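Local coordinates for SCARECROW-LIKE protein 7 (Oryza sativa Japonica Group, PDB 5HYZ) that is a probable transcription factor in plant development and abiotic stress resistance, forms a homodimer and binds DNA in vitro, at residues A2-L8 / S40-A44; G117-G121 / S159-T163; R141-V147 / D177-L183. One frame throughout, in Å; residues are numbered along the deposited sequence.

Interaction 1. Residues A2-L8 / S40-A44; sequences APILQSL and SERLA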
loop_
_atom_site.group_PDB
_atom_site.type_symbol
_atom_site.label_atom_id
_atom_site.label_comp_id
_atom_site.label_asym_id
_atom_site.label_seq_id
_atom_site.Cartn_x
_atom_site.Cartn_y
_atom_site.Cartn_z
ATOM N N ALA A 2 31.281 -2.908 8.269
ATOM C CA ALA A 2 31.763 -4.158 7.664
ATOM C C ALA A 2 33.144 -4.017 7.037
ATOM O O ALA A 2 33.431 -3.014 6.373
ATOM C CB ALA A 2 30.777 -4.646 6.620
ATOM N N PRO A 3 34.011 -5.020 7.257
ATOM C CA PRO A 3 35.392 -4.866 6.795
ATOM C C PRO A 3 35.472 -4.604 5.295
ATOM O O PRO A 3 36.369 -3.865 4.881
ATOM C CB PRO A 3 36.043 -6.213 7.139
ATOM C CG PRO A 3 35.054 -7.000 7.887
ATOM C CD PRO A 3 33.860 -6.148 8.191
ATOM N N ILE A 4 34.586 -5.203 4.495
ATOM C CA ILE A 4 34.713 -5.009 3.048
ATOM C C ILE A 4 34.510 -3.516 2.724
ATOM O O ILE A 4 35.208 -2.960 1.896
ATOM C CB ILE A 4 33.751 -5.919 2.238
ATOM C CG1 ILE A 4 34.090 -5.843 0.748
ATOM C CG2 ILE A 4 32.295 -5.629 2.519
ATOM C CD1 ILE A 4 33.386 -6.857 -0.102
ATOM N N LEU A 5 33.619 -2.858 3.464
ATOM C CA LEU A 5 33.351 -1.439 3.227
ATOM C C LEU A 5 34.458 -0.552 3.776
ATOM O O LEU A 5 34.829 0.437 3.175
ATOM C CB LEU A 5 31.998 -1.070 3.841
ATOM C CG LEU A 5 30.829 -1.866 3.241
ATOM C CD1 LEU A 5 29.500 -1.403 3.847
ATOM C CD2 LEU A 5 30.796 -1.780 1.703
ATOM N N GLN A 6 35.010 -0.907 4.931
ATOM C CA GLN A 6 36.154 -0.124 5.419
ATOM C C GLN A 6 37.340 -0.251 4.453
ATOM O O GLN A 6 38.064 0.709 4.190
ATOM C CB GLN A 6 36.565 -0.570 6.845
ATOM C CG GLN A 6 35.627 -0.058 7.972
ATOM C CD GLN A 6 35.386 1.463 7.934
ATOM O OE1 GLN A 6 36.322 2.271 8.002
ATOM N NE2 GLN A 6 34.114 1.855 7.804
ATOM N N SER A 7 37.539 -1.442 3.913
ATOM C CA SER A 7 38.610 -1.606 2.911
ATOM C C SER A 7 38.341 -0.777 1.678
ATOM O O SER A 7 39.238 -0.151 1.148
ATOM C CB SER A 7 38.775 -3.076 2.534
ATOM O OG SER A 7 38.993 -3.832 3.716
ATOM N N LEU A 8 37.087 -0.764 1.215
ATOM C CA LEU A 8 36.721 0.119 0.110
ATOM C C LEU A 8 37.019 1.597 0.365
ATOM O O LEU A 8 37.571 2.306 -0.473
ATOM C CB LEU A 8 35.243 -0.073 -0.167
ATOM C CG LEU A 8 34.710 0.397 -1.494
ATOM C CD1 LEU A 8 35.565 -0.020 -2.663
ATOM C CD2 LEU A 8 33.337 -0.213 -1.601
ATOM N N SER A 40 26.221 -5.628 1.843
ATOM C CA SER A 40 27.527 -4.989 1.837
ATOM C C SER A 40 28.395 -5.520 0.666
ATOM O O SER A 40 29.160 -4.757 0.068
ATOM C CB SER A 40 28.221 -5.185 3.181
ATOM O OG SER A 40 28.538 -6.547 3.348
ATOM N N GLU A 41 28.246 -6.811 0.339
ATOM C CA GLU A 41 28.938 -7.410 -0.819
ATOM C C GLU A 41 28.465 -6.843 -2.147
ATOM O O GLU A 41 29.278 -6.588 -3.046
ATOM C CB GLU A 41 28.776 -8.948 -0.828
ATOM C CG GLU A 41 29.468 -9.599 0.388
ATOM C CD GLU A 41 29.100 -11.072 0.574
ATOM O OE1 GLU A 41 27.971 -11.473 0.221
ATOM O OE2 GLU A 41 29.959 -11.823 1.063
ATOM N N ARG A 42 27.155 -6.646 -2.294
ATOM C CA ARG A 42 26.627 -6.069 -3.518
ATOM C C ARG A 42 27.058 -4.612 -3.671
ATOM O O ARG A 42 27.456 -4.149 -4.746
ATOM C CB ARG A 42 25.097 -6.208 -3.528
ATOM C CG ARG A 42 24.735 -7.685 -3.545
ATOM C CD ARG A 42 23.431 -8.117 -2.963
ATOM N NE ARG A 42 22.403 -8.155 -3.954
ATOM C CZ ARG A 42 21.641 -9.194 -4.295
ATOM N NH1 ARG A 42 21.749 -10.406 -3.770
ATOM N NH2 ARG A 42 20.767 -8.984 -5.252
ATOM N N LEU A 43 26.955 -3.888 -2.558
ATOM C CA LEU A 43 27.364 -2.490 -2.523
ATOM C C LEU A 43 28.840 -2.327 -2.949
ATOM O O LEU A 43 29.183 -1.509 -3.804
ATOM C CB LEU A 43 27.110 -1.930 -1.102
ATOM C CG LEU A 43 27.436 -0.448 -0.914
ATOM C CD1 LEU A 43 26.334 0.401 -1.512
ATOM C CD2 LEU A 43 27.565 -0.140 0.552
ATOM N N ALA A 44 29.712 -3.115 -2.347
ATOM C CA ALA A 44 31.121 -3.075 -2.733
ATOM C C ALA A 44 31.321 -3.450 -4.198
ATOM O O ALA A 44 32.182 -2.894 -4.869
ATOM C CB ALA A 44 31.939 -4.012 -1.837
#
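A44 offers its methyl group to the end of I4: CD1 of I4 lies 3.6 Å from A44 CB, with CG1 of I4 close behind. I4 holds CG1 anti to its backbone N (chi1 -171°) and runs on extended, which carries the chain across to the neighbouring helix. L8 closes on the same alanine from one turn further along, its CD2 lying 3.8 Å from A44 CA. Alanine suits this place because two branched side chains converge on it. Beside this pair, L5 crosses L43 at about a right angle, with L5 CD2 3.8 Å from L43 CD2, while L5 CD1 rests 4.0 Å from S40 CB. S40 meets L5 through CB and its carbonyl O, while its OG, near I4 CG2, is hydrogen-bonded to D38. At the end of the seam A2, the N-cap residue, adds a small methyl, and its carbonyl accepts the amide of Q6.

The short axes run nearly parallel, 22° apart and 9.5 Å at closest approach. Both segments lie in the predicted leucine repeat I. Helix 251-272 backs L8 and L43, and helix 23-32 packs on I4 and L8, so N-terminal helices and a later one together build this helix bundle of the GRAS domain. No hydrogen bond or salt bridge crosses the two segments: the pairing rests on van der Waals fit and burial of aliphatic surface.

Interaction 2. Residues G117-G121 / S159-T163; sequences GIVQG and SLAAT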
loop_
_atom_site.group_PDB
_atom_site.type_symbol
_atom_site.label_atom_id
_atom_site.label_comp_id
_atom_site.label_asym_id
_atom_site.label_seq_id
_atom_site.Cartn_x
_atom_site.Cartn_y
_atom_site.Cartn_z
ATOM N N GLY A 117 8.249 16.750 -13.540
ATOM C CA GLY A 117 8.794 15.415 -13.491
ATOM C C GLY A 117 7.723 14.396 -13.139
ATOM O O GLY A 117 7.938 13.543 -12.314
ATOM N N ILE A 118 6.568 14.448 -13.800
ATOM C CA ILE A 118 5.571 13.398 -13.563
ATOM C C ILE A 118 6.028 12.026 -14.085
ATOM O O ILE A 118 6.662 11.933 -15.109
ATOM C CB ILE A 118 4.201 13.772 -14.189
ATOM C CG1 ILE A 118 3.122 12.730 -13.884
ATOM C CG2 ILE A 118 4.308 13.898 -15.737
ATOM C CD1 ILE A 118 1.711 13.309 -14.079
ATOM N N VAL A 119 5.735 10.954 -13.343
ATOM C CA VAL A 119 6.047 9.606 -13.835
ATOM C C VAL A 119 4.726 8.917 -14.230
ATOM O O VAL A 119 4.428 8.777 -15.383
ATOM C CB VAL A 119 6.832 8.756 -12.747
ATOM C CG1 VAL A 119 7.120 7.363 -13.314
ATOM C CG2 VAL A 119 8.137 9.509 -12.404
ATOM N N GLN A 120 3.910 8.554 -13.265
ATOM C CA GLN A 120 2.615 7.916 -13.503
ATOM C C GLN A 120 1.603 8.814 -12.755
ATOM O O GLN A 120 1.909 9.848 -12.171
ATOM C CB GLN A 120 2.519 6.481 -12.967
ATOM C CG GLN A 120 3.260 5.350 -13.737
ATOM C CD GLN A 120 3.017 5.285 -15.264
ATOM O OE1 GLN A 120 3.768 5.866 -16.039
ATOM N NE2 GLN A 120 2.013 4.524 -15.686
ATOM N N GLY A 121 0.373 8.442 -12.787
ATOM C CA GLY A 121 -0.490 9.459 -12.196
ATOM C C GLY A 121 -0.797 9.340 -10.710
ATOM O O GLY A 121 -1.601 10.096 -10.196
ATOM N N SER A 159 3.028 6.855 -22.581
ATOM C CA SER A 159 2.864 6.787 -21.116
ATOM C C SER A 159 2.032 7.994 -20.615
ATOM O O SER A 159 1.096 7.836 -19.841
ATOM C CB SER A 159 4.248 6.754 -20.427
ATOM O OG SER A 159 4.034 6.656 -19.016
ATOM N N LEU A 160 2.351 9.196 -21.117
ATOM C CA LEU A 160 1.610 10.388 -20.695
ATOM C C LEU A 160 0.187 10.345 -21.100
ATOM O O LEU A 160 -0.683 10.738 -20.367
ATOM C CB LEU A 160 2.255 11.668 -21.303
ATOM C CG LEU A 160 3.604 12.070 -20.744
ATOM C CD1 LEU A 160 4.292 13.185 -21.677
ATOM C CD2 LEU A 160 3.438 12.571 -19.291
ATOM N N ALA A 161 -0.082 9.947 -22.346
ATOM C CA ALA A 161 -1.464 9.855 -22.774
ATOM C C ALA A 161 -2.267 8.879 -21.930
ATOM O O ALA A 161 -3.428 9.105 -21.631
ATOM C CB ALA A 161 -1.522 9.434 -24.306
ATOM N N ALA A 162 -1.648 7.756 -21.589
ATOM C CA ALA A 162 -2.384 6.794 -20.773
ATOM C C ALA A 162 -2.661 7.357 -19.363
ATOM O O ALA A 162 -3.708 7.109 -18.801
ATOM C CB ALA A 162 -1.618 5.459 -20.679
ATOM N N THR A 163 -1.670 8.043 -18.807
ATOM C CA THR A 163 -1.860 8.709 -17.490
ATOM C C THR A 163 -2.959 9.783 -17.555
ATOM O O THR A 163 -3.775 9.942 -16.672
ATOM C CB THR A 163 -0.540 9.332 -17.035
ATOM O OG1 THR A 163 0.400 8.303 -16.758
ATOM C CG2 THR A 163 -0.698 10.285 -15.815
HETATM O O HOH W 1 2.982 8.869 -17.636
HETATM O O HOH W 2 -0.963 6.451 -14.649
#
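T163 turns OG1 to lie beside its own backbone N and CG2 anti to it (chi1 -67°), and both branches face the turn G117-G121. S159, one helical turn earlier, swings OG anti to its backbone N (chi1 -179°), reaching out toward the same turn. The two hydroxyls meet the turn largely through water. One water donates to V119 O at 2.7 Å, and it is hydrogen-bonded to S159 OG and to T163 OG1, each at 2.8 Å. A second water accepts from G121 N at 3.0 Å and is hydrogen-bonded to T163 OG1 at 3.1 Å. T163 OG1 therefore links both waters, a task that suits a hydroxyl, which can donate and accept. The Q120 side chain, bent at chi2, comes up beside S159 at the more exposed rim.

The methyl of T163 does the direct touching, with CG2 3.7 Å from G121 N. G121 has no side chain, so the helix can come close, and its CA is the nearest in the turn to that of T163. Deeper in, I118 CG2 packs 3.9 Å from L160 CD2; these aliphatic chains suit the buried side.

The segment takes in the end of strand 110-118, turns a corner at G117 and leads through G121, the N-cap, into helix 122-132. Its position is consistent with the glycine-containing turn after the first strand of Rossmann-type folds. At G117's backbone angles (phi 105°) a side chain would press on the carbonyl O of the preceding residue, so glycine suits the corner. Bound water thus satisfies backbone groups that the hydroxyls do not reach directly, while the methyl and aliphatic contacts make the other side of the joint apolar.

Interaction 3. Residues R141-V147 / D177-L183; sequences RIRITGV and DFEFVPL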
loop_
_atom_site.group_PDB
_atom_site.type_symbol
_atom_site.label_atom_id
_atom_site.label_comp_id
_atom_site.label_asym_id
_atom_site.label_seq_id
_atom_site.Cartn_x
_atom_site.Cartn_y
_atom_site.Cartn_z
ATOM N N ARG A 141 -12.768 23.244 -9.884
ATOM C CA ARG A 141 -11.962 22.848 -11.030
ATOM C C ARG A 141 -10.546 22.511 -10.563
ATOM O O ARG A 141 -9.966 23.241 -9.738
ATOM C CB ARG A 141 -11.869 24.004 -12.068
ATOM C CG ARG A 141 -11.089 23.586 -13.362
ATOM C CD ARG A 141 -10.901 24.786 -14.334
ATOM N NE ARG A 141 -10.103 25.867 -13.758
ATOM C CZ ARG A 141 -9.690 26.937 -14.432
ATOM N NH1 ARG A 141 -10.058 27.060 -15.704
ATOM N NH2 ARG A 141 -8.945 27.880 -13.836
ATOM N N ILE A 142 -10.007 21.430 -11.117
ATOM C CA ILE A 142 -8.610 21.075 -10.899
ATOM C C ILE A 142 -7.940 20.889 -12.268
ATOM O O ILE A 142 -8.433 20.090 -13.106
ATOM C CB ILE A 142 -8.504 19.783 -10.043
ATOM C CG1 ILE A 142 -9.107 20.100 -8.668
ATOM C CG2 ILE A 142 -7.042 19.352 -9.942
ATOM C CD1 ILE A 142 -9.740 18.889 -7.980
ATOM N N ARG A 143 -6.835 21.626 -12.491
ATOM C CA ARG A 143 -6.039 21.441 -13.695
ATOM C C ARG A 143 -4.663 20.936 -13.325
ATOM O O ARG A 143 -4.131 21.309 -12.276
ATOM C CB ARG A 143 -5.896 22.790 -14.435
ATOM C CG ARG A 143 -7.214 23.255 -14.975
ATOM C CD ARG A 143 -6.925 24.258 -16.126
ATOM N NE ARG A 143 -6.306 25.472 -15.641
ATOM C CZ ARG A 143 -5.377 26.189 -16.284
ATOM N NH1 ARG A 143 -4.860 25.815 -17.445
ATOM N NH2 ARG A 143 -4.938 27.298 -15.731
ATOM N N ILE A 144 -4.106 20.047 -14.122
ATOM C CA ILE A 144 -2.740 19.581 -13.926
ATOM C C ILE A 144 -1.932 19.803 -15.207
ATOM O O ILE A 144 -2.385 19.484 -16.312
ATOM C CB ILE A 144 -2.718 18.075 -13.530
ATOM C CG1 ILE A 144 -3.560 17.904 -12.260
ATOM C CG2 ILE A 144 -1.263 17.616 -13.294
ATOM C CD1 ILE A 144 -3.355 16.548 -11.600
ATOM N N THR A 145 -0.769 20.426 -15.056
ATOM C CA THR A 145 0.169 20.563 -16.174
ATOM C C THR A 145 1.383 19.707 -15.870
ATOM O O THR A 145 2.030 19.911 -14.841
ATOM C CB THR A 145 0.583 22.058 -16.358
ATOM O OG1 THR A 145 -0.589 22.826 -16.666
ATOM C CG2 THR A 145 1.611 22.133 -17.502
ATOM N N GLY A 146 1.675 18.722 -16.707
ATOM C CA GLY A 146 2.740 17.807 -16.358
ATOM C C GLY A 146 3.941 17.845 -17.286
ATOM O O GLY A 146 3.784 17.750 -18.505
ATOM N N VAL A 147 5.132 17.983 -16.707
ATOM C CA VAL A 147 6.405 17.859 -17.424
ATOM C C VAL A 147 6.914 16.453 -17.147
ATOM O O VAL A 147 7.104 16.058 -15.959
ATOM C CB VAL A 147 7.417 18.897 -16.939
ATOM C CG1 VAL A 147 8.766 18.666 -17.571
ATOM C CG2 VAL A 147 6.909 20.342 -17.161
ATOM N N ASP A 177 -14.651 18.902 -12.170
ATOM C CA ASP A 177 -14.155 19.384 -13.487
ATOM C C ASP A 177 -12.638 19.283 -13.468
ATOM O O ASP A 177 -12.010 19.768 -12.513
ATOM C CB ASP A 177 -14.619 20.822 -13.739
ATOM C CG ASP A 177 -14.273 21.361 -15.162
ATOM O OD1 ASP A 177 -14.070 20.570 -16.117
ATOM O OD2 ASP A 177 -14.253 22.616 -15.317
ATOM N N PHE A 178 -12.068 18.637 -14.481
ATOM C CA PHE A 178 -10.642 18.300 -14.428
ATOM C C PHE A 178 -9.992 18.432 -15.808
ATOM O O PHE A 178 -10.578 18.050 -16.805
ATOM C CB PHE A 178 -10.478 16.860 -13.904
ATOM C CG PHE A 178 -9.065 16.358 -13.936
ATOM C CD1 PHE A 178 -8.169 16.708 -12.912
ATOM C CD2 PHE A 178 -8.650 15.533 -14.966
ATOM C CE1 PHE A 178 -6.840 16.249 -12.934
ATOM C CE2 PHE A 178 -7.322 15.071 -15.033
ATOM C CZ PHE A 178 -6.407 15.418 -14.001
ATOM N N GLU A 179 -8.736 18.871 -15.853
ATOM C CA GLU A 179 -7.965 18.855 -17.099
ATOM C C GLU A 179 -6.535 18.442 -16.795
ATOM O O GLU A 179 -6.020 18.806 -15.738
ATOM C CB GLU A 179 -7.913 20.249 -17.739
ATOM C CG GLU A 179 -9.299 20.868 -17.849
ATOM C CD GLU A 179 -9.299 22.229 -18.539
ATOM O OE1 GLU A 179 -8.223 22.880 -18.655
ATOM O OE2 GLU A 179 -10.397 22.644 -18.957
ATOM N N PHE A 180 -5.913 17.748 -17.726
ATOM C CA PHE A 180 -4.476 17.396 -17.667
ATOM C C PHE A 180 -3.884 17.720 -19.033
ATOM O O PHE A 180 -4.461 17.304 -20.067
ATOM C CB PHE A 180 -4.295 15.899 -17.387
ATOM C CG PHE A 180 -2.833 15.432 -17.363
ATOM C CD1 PHE A 180 -2.137 15.114 -18.548
ATOM C CD2 PHE A 180 -2.163 15.306 -16.142
ATOM C CE1 PHE A 180 -0.819 14.729 -18.538
ATOM C CE2 PHE A 180 -0.840 14.878 -16.097
ATOM C CZ PHE A 180 -0.148 14.597 -17.308
ATOM N N VAL A 181 -2.752 18.425 -19.039
ATOM C CA VAL A 181 -2.007 18.594 -20.292
ATOM C C VAL A 181 -0.527 18.386 -20.037
ATOM O O VAL A 181 -0.060 18.660 -18.914
ATOM C CB VAL A 181 -2.306 20.040 -20.868
ATOM C CG1 VAL A 181 -1.656 21.125 -20.039
ATOM C CG2 VAL A 181 -1.749 20.162 -22.206
ATOM N N PRO A 182 0.223 17.893 -21.022
ATOM C CA PRO A 182 1.686 17.767 -20.916
ATOM C C PRO A 182 2.445 18.934 -21.499
ATOM O O PRO A 182 1.888 19.657 -22.325
ATOM C CB PRO A 182 1.974 16.546 -21.764
ATOM C CG PRO A 182 1.006 16.736 -22.938
ATOM C CD PRO A 182 -0.272 17.265 -22.286
ATOM N N LEU A 183 3.694 19.107 -21.083
ATOM C CA LEU A 183 4.634 20.023 -21.763
ATOM C C LEU A 183 5.819 19.179 -22.162
ATOM O O LEU A 183 6.550 18.679 -21.302
ATOM C CB LEU A 183 5.046 21.209 -20.831
ATOM C CG LEU A 183 3.920 22.160 -20.434
ATOM C CD1 LEU A 183 4.473 23.192 -19.480
ATOM C CD2 LEU A 183 3.352 22.916 -21.708
#
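I142, I144 and G146 each spend both backbone polar groups on strand 177-182 and the residue after it. Their amides donate to D177 O, E179 O and V181 O, the last at 2.8 Å; their carbonyls accept from E179 N, V181 N and L183 N. The bond from V181 N to I144 O is 2.9 Å long, its donor close to the carbonyl direction, whereas L183 N stands 32° out of the plane of the G146 carbonyl. P182 lacks an N-H, but an amide there would not face strand 141-148; V181 and L183 donate. The alternate residues R143 and T145 turn their backbone groups to strand 110-118 instead.

These parallel strands are joined by helix 157-174 in a beta-alpha-beta crossover, with 177-182 at the margin of the Rossmann-type sheet. On the face toward helices 122-132 and 157-174, I144 CD1 meets the edge of the F178 ring, 3.7 Å from CE1, and I144 CG2 lies 3.8 Å from F180 CD2. Bare G146 lets the F180 ring approach, CZ 4.4 Å from its CA.

On the other face R143 CD passes 3.2 Å from E179 OE1, but R143 NE is 4.4 Å from that oxygen, beyond a salt bridge; R143 NH2 salt-bridges E201 and hydrogen-bonds L196 O. R141 forms salt bridges with E198 and E201, and T145 OG1 is hydrogen-bonded to H112 NE2, in the predicted VHIID motif.

How the interactions relate
Interactions 2 and 3 are neighbours, their centres about 11 Å apart, and their segments alternate along the chain. Helix 157-174, which supplies one side of interaction 2, is the connection between the two strands of interaction 3. The end of strand 141-148 meets the turn directly: V147 O probably accepts hydrogen bonds from I118 N (2.7 Å) and G117 N (2.8 Å), while I118 CD1 packs 3.6 Å from F180 CE2. One apolar layer thus continues from the sheet into the turn. Interaction 1 lies across the chain's centre in the helix bundle, about 38 Å from interaction 2 and 46 Å from interaction 3, centre to centre, and touches neither.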